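Local structure of alanine glyoxylate transaminase (2ZC0) at residues A[60-63]-A[67-70]; A[114-119]-A[269-274]. The protein probably catalyses the pyridoxal-phosphate-dependent transfer of the amino group from alanine to glyoxylate, yielding pyruvate and glycine. One frame throughout, in Å; residues are numbered along the deposited sequence.

Interaction 1: A[60-63]-A[67-70]; sequences EVLE and KSVM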
loop_
_atom_site.group_PDB
_atom_site.type_symbol
_atom_site.label_atom_id
_atom_site.label_comp_id
_atom_site.label_asym_id
_atom_site.label_seq_id
_atom_site.Cartn_x
_atom_site.Cartn_y
_atom_site.Cartn_z
ATOM N N GLU A 60 -12.639 -39.081 -22.846
ATOM C CA GLU A 60 -12.619 -40.173 -21.876
ATOM C C GLU A 60 -12.789 -39.632 -20.460
ATOM O O GLU A 60 -13.668 -40.072 -19.708
ATOM C CB GLU A 60 -11.290 -40.942 -21.968
ATOM C CG GLU A 60 -11.137 -41.855 -23.194
ATOM C CD GLU A 60 -9.724 -42.443 -23.313
ATOM O OE1 GLU A 60 -9.514 -43.362 -24.145
ATOM O OE2 GLU A 60 -8.819 -41.981 -22.576
ATOM N N VAL A 61 -11.935 -38.678 -20.105
ATOM C CA VAL A 61 -11.973 -38.056 -18.792
ATOM C C VAL A 61 -13.350 -37.480 -18.448
ATOM O O VAL A 61 -13.869 -37.711 -17.356
ATOM C CB VAL A 61 -10.920 -36.927 -18.685
ATOM C CG1 VAL A 61 -11.143 -36.126 -17.421
ATOM C CG2 VAL A 61 -9.514 -37.527 -18.680
ATOM N N LEU A 62 -13.946 -36.741 -19.380
ATOM C CA LEU A 62 -15.252 -36.127 -19.138
ATOM C C LEU A 62 -16.406 -37.106 -18.933
ATOM O O LEU A 62 -17.223 -36.930 -18.026
ATOM C CB LEU A 62 -15.589 -35.150 -20.267
ATOM C CG LEU A 62 -14.827 -33.823 -20.166
ATOM C CD1 LEU A 62 -14.751 -33.118 -21.521
ATOM C CD2 LEU A 62 -15.518 -32.954 -19.118
ATOM N N GLU A 63 -16.474 -38.141 -19.760
ATOM C CA GLU A 63 -17.558 -39.103 -19.634
ATOM C C GLU A 63 -17.380 -40.078 -18.466
ATOM O O GLU A 63 -18.363 -40.502 -17.855
ATOM C CB GLU A 63 -17.730 -39.875 -20.950
ATOM C CG GLU A 63 -16.532 -40.714 -21.363
ATOM C CD GLU A 63 -16.697 -41.360 -22.738
ATOM O OE1 GLU A 63 -15.797 -42.135 -23.139
ATOM O OE2 GLU A 63 -17.717 -41.094 -23.417
ATOM N N LYS A 67 -15.644 -35.773 -11.510
ATOM C CA LYS A 67 -14.835 -34.721 -10.915
ATOM C C LYS A 67 -14.162 -33.845 -11.973
ATOM O O LYS A 67 -13.646 -32.775 -11.653
ATOM C CB LYS A 67 -13.773 -35.322 -9.984
ATOM C CG LYS A 67 -14.354 -36.019 -8.754
ATOM C CD LYS A 67 -13.293 -36.283 -7.683
ATOM C CE LYS A 67 -12.595 -37.632 -7.847
ATOM N NZ LYS A 67 -11.770 -37.761 -9.099
ATOM N N SER A 68 -14.170 -34.281 -13.231
ATOM C CA SER A 68 -13.536 -33.485 -14.274
ATOM C C SER A 68 -14.356 -32.264 -14.681
ATOM O O SER A 68 -13.907 -31.463 -15.497
ATOM C CB SER A 68 -13.247 -34.335 -15.520
ATOM O OG SER A 68 -14.421 -34.572 -16.274
ATOM N N VAL A 69 -15.545 -32.105 -14.110
ATOM C CA VAL A 69 -16.382 -30.960 -14.459
ATOM C C VAL A 69 -16.655 -30.096 -13.233
ATOM O O VAL A 69 -17.391 -29.109 -13.301
ATOM C CB VAL A 69 -17.730 -31.420 -15.048
ATOM C CG1 VAL A 69 -18.673 -31.876 -13.929
ATOM C CG2 VAL A 69 -18.350 -30.305 -15.855
ATOM N N MET A 70 -16.033 -30.457 -12.118
ATOM C CA MET A 70 -16.257 -29.747 -10.869
ATOM C C MET A 70 -15.024 -29.069 -10.280
ATOM O O MET A 70 -13.915 -29.172 -10.809
ATOM C CB MET A 70 -16.824 -30.716 -9.825
ATOM C CG MET A 70 -18.140 -31.405 -10.192
ATOM S SD MET A 70 -18.787 -32.359 -8.781
ATOM C CE MET A 70 -17.859 -33.870 -8.898
#

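Interaction 2: A[114-119]-A[269-274]; sequences LGRVLI and LMQKQP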
loop_
_atom_site.group_PDB
_atom_site.type_symbol
_atom_site.label_atom_id
_atom_site.label_comp_id
_atom_site.label_asym_id
_atom_site.label_seq_id
_atom_site.Cartn_x
_atom_site.Cartn_y
_atom_site.Cartn_z
ATOM N N LEU A 114 2.800 -15.648 -6.281
ATOM C CA LEU A 114 4.019 -15.400 -5.522
ATOM C C LEU A 114 4.272 -13.903 -5.281
ATOM O O LEU A 114 4.711 -13.507 -4.203
ATOM C CB LEU A 114 5.246 -15.989 -6.244
ATOM C CG LEU A 114 5.784 -17.405 -5.932
ATOM C CD1 LEU A 114 5.117 -18.000 -4.672
ATOM C CD2 LEU A 114 5.574 -18.277 -7.132
ATOM N N GLY A 115 4.024 -13.072 -6.289
ATOM C CA GLY A 115 4.262 -11.654 -6.117
ATOM C C GLY A 115 3.362 -11.059 -5.056
ATOM O O GLY A 115 3.767 -10.192 -4.277
ATOM N N ARG A 116 2.131 -11.538 -5.012
ATOM C CA ARG A 116 1.183 -11.027 -4.045
ATOM C C ARG A 116 1.560 -11.357 -2.602
ATOM O O ARG A 116 1.294 -10.585 -1.694
ATOM C CB ARG A 116 -0.208 -11.547 -4.387
ATOM C CG ARG A 116 -0.670 -11.065 -5.754
ATOM C CD ARG A 116 -2.100 -11.494 -6.019
ATOM N NE ARG A 116 -2.915 -11.211 -4.841
ATOM C CZ ARG A 116 -4.234 -11.064 -4.846
ATOM N NH1 ARG A 116 -4.903 -11.173 -5.995
ATOM N NH2 ARG A 116 -4.859 -10.813 -3.694
ATOM N N VAL A 117 2.223 -12.480 -2.399
ATOM C CA VAL A 117 2.617 -12.884 -1.064
ATOM C C VAL A 117 4.016 -12.403 -0.693
ATOM O O VAL A 117 4.345 -12.288 0.486
ATOM C CB VAL A 117 2.601 -14.425 -0.945
ATOM C CG1 VAL A 117 3.326 -14.867 0.312
ATOM C CG2 VAL A 117 1.166 -14.931 -0.935
ATOM N N LEU A 118 4.828 -12.100 -1.698
ATOM C CA LEU A 118 6.203 -11.713 -1.445
ATOM C C LEU A 118 6.581 -10.260 -1.692
ATOM O O LEU A 118 7.628 -9.819 -1.240
ATOM C CB LEU A 118 7.129 -12.635 -2.246
ATOM C CG LEU A 118 7.041 -14.138 -1.945
ATOM C CD1 LEU A 118 7.962 -14.890 -2.896
ATOM C CD2 LEU A 118 7.426 -14.418 -0.494
ATOM N N ILE A 119 5.732 -9.504 -2.373
ATOM C CA ILE A 119 6.059 -8.113 -2.658
ATOM C C ILE A 119 5.223 -7.047 -1.939
ATOM O O ILE A 119 3.996 -7.074 -1.990
ATOM C CB ILE A 119 5.927 -7.842 -4.169
ATOM C CG1 ILE A 119 6.869 -8.754 -4.944
ATOM C CG2 ILE A 119 6.223 -6.382 -4.472
ATOM C CD1 ILE A 119 6.575 -8.761 -6.405
ATOM N N LEU A 269 -1.228 -20.761 -0.551
ATOM C CA LEU A 269 -2.380 -21.640 -0.577
ATOM C C LEU A 269 -3.630 -20.957 0.027
ATOM O O LEU A 269 -4.713 -21.066 -0.528
ATOM C CB LEU A 269 -2.041 -22.919 0.191
ATOM C CG LEU A 269 -2.244 -24.290 -0.471
ATOM C CD1 LEU A 269 -1.835 -24.263 -1.936
ATOM C CD2 LEU A 269 -1.417 -25.327 0.305
ATOM N N MET A 270 -3.467 -20.268 1.159
ATOM C CA MET A 270 -4.575 -19.575 1.827
ATOM C C MET A 270 -5.242 -18.538 0.946
ATOM O O MET A 270 -6.449 -18.357 1.012
ATOM C CB MET A 270 -4.101 -18.849 3.083
ATOM C CG MET A 270 -3.916 -19.675 4.338
ATOM S SD MET A 270 -3.643 -18.561 5.784
ATOM C CE MET A 270 -3.322 -19.772 7.078
ATOM N N GLN A 271 -4.453 -17.837 0.137
ATOM C CA GLN A 271 -5.016 -16.799 -0.726
ATOM C C GLN A 271 -5.588 -17.298 -2.051
ATOM O O GLN A 271 -6.436 -16.633 -2.637
ATOM C CB GLN A 271 -3.967 -15.725 -1.030
ATOM C CG GLN A 271 -2.790 -16.237 -1.843
ATOM C CD GLN A 271 -1.959 -15.137 -2.514
ATOM O OE1 GLN A 271 -2.102 -13.948 -2.218
ATOM N NE2 GLN A 271 -1.077 -15.545 -3.413
ATOM N N LYS A 272 -5.146 -18.471 -2.503
ATOM C CA LYS A 272 -5.562 -19.001 -3.801
ATOM C C LYS A 272 -7.035 -19.255 -4.143
ATOM O O LYS A 272 -7.463 -18.900 -5.241
ATOM C CB LYS A 272 -4.758 -20.264 -4.118
ATOM C CG LYS A 272 -4.769 -20.651 -5.586
ATOM C CD LYS A 272 -3.763 -21.773 -5.854
ATOM C CE LYS A 272 -3.758 -22.167 -7.319
ATOM N NZ LYS A 272 -5.059 -22.749 -7.705
ATOM N N GLN A 273 -7.817 -19.867 -3.256
ATOM C CA GLN A 273 -9.214 -20.127 -3.615
ATOM C C GLN A 273 -9.962 -18.831 -3.993
ATOM O O GLN A 273 -10.690 -18.811 -4.979
ATOM C CB GLN A 273 -9.946 -20.899 -2.497
ATOM C CG GLN A 273 -11.366 -21.379 -2.911
ATOM C CD GLN A 273 -11.994 -22.399 -1.949
ATOM O OE1 GLN A 273 -11.838 -23.617 -2.112
ATOM N NE2 GLN A 273 -12.716 -21.899 -0.944
ATOM N N PRO A 274 -9.769 -17.733 -3.233
ATOM C CA PRO A 274 -10.453 -16.469 -3.554
ATOM C C PRO A 274 -9.911 -15.708 -4.784
ATOM O O PRO A 274 -10.443 -14.650 -5.141
ATOM C CB PRO A 274 -10.323 -15.642 -2.268
ATOM C CG PRO A 274 -10.109 -16.674 -1.192
ATOM C CD PRO A 274 -9.237 -17.712 -1.858
HETATM O O HOH W 1 -3.384 -11.847 -1.459
#

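Interaction 1: A[60-63]-A[67-70]
The flat group here is the peptide linking Val61 to Leu62, and the hydroxyl of Ser68 sits above its plane, displaced toward the side where the carbonyl oxygen and the next CA lie. Ser68 OG is 3.4 Å from Val61 O without bonding to it, and equally 3.4 Å from Leu62 CA; its hydrogen bond goes to Glu65 O, within the turn that joins the two segments. Two aliphatic branches crowd the serine. Val61 CG1 presses on Ser68 CB at 3.4 Å, tighter than a usual carbon contact; the valine brings this methyl forward because it stands opposite the backbone N (chi1 170°). Leu62 adds CD2, alongside Ser68 OG at 3.5 Å. This is the end of helix 51-64 of the aminotransferase fold, where the chain turns back in a short 3-10 piece and lays Ser68 against the helix's last turn. Helix 281-292 covers the contact: Tyr285 touches both Val61 and Ser68, and Ile282 touches Leu62. Arg51 of the second subunit takes two carbonyl oxygens of this last turn, NE bonding to Leu62 O and NH1 to Glu63 O.

Interaction 2: A[114-119]-A[269-274]
Gln271 reaches from the last part of helix 262-272 to the end of helix 106-118, where it meets Val117 and Arg116. The two helices belong to the large, cofactor-binding domain of the aspartate aminotransferase fold (PLP fold type I), and the first residues of helix 106-118 line the cofactor pocket. Along the second segment, Leu269 turns to Val102 of strand 101-104, while Met270 packs on Ile14 of the second subunit. Gln271 follows and carries the contact. Its CG is tucked between backbone N and carbonyl carbon (chi1 65°) and the chain then runs extended, which delivers the amide to the neighbouring helix. Val117 CG2 sits over a face of that amide, 3.4 Å from Gln271 NE2 and 3.5 Å from Gln271 CD. The NE2 bond to Leu113 O sets which way round the amide lies, with OE1 on the Arg116 side, 3.7 Å from Arg116 CB. The amide and guanidinium planes stand 83° apart. Cutting Gln271 back to an alanine would probably leave Leu113 O and a bridging water without this partner and open a gap beside Val117 CG2. Next, Lys272 packs on strand 101-104, its NZ salt-bridged to Asp276. While Arg116 NH1 forms a salt bridge with Asp112 of the second subunit, its NH2 donates to the water at 2.9 Å, and the water donates to Gln271 OE1 at 2.6 Å.

How the interactions relate
Interaction 1 closes before interaction 2 opens along the chain, and the two do not touch: their centres are 28 Å apart and their nearest atoms about 10 Å. They differ in reach. The first joins a helix end to the turn just after it, whereas the second brings together segments 150 residues apart at their closest ends. Both border on the second subunit, which contributes Arg51 at interaction 1 and Asp112 at interaction 2. Neither lies at an annotated site. Segment 114-119 of interaction 2 nonetheless lies on the helix whose start, at Gly106, Gly107 and Thr108, borders the bound 4'-deoxy-4'-aminopyridoxal-5'-phosphate; the Arg116 side chain is about 13 Å from a bound cofactor.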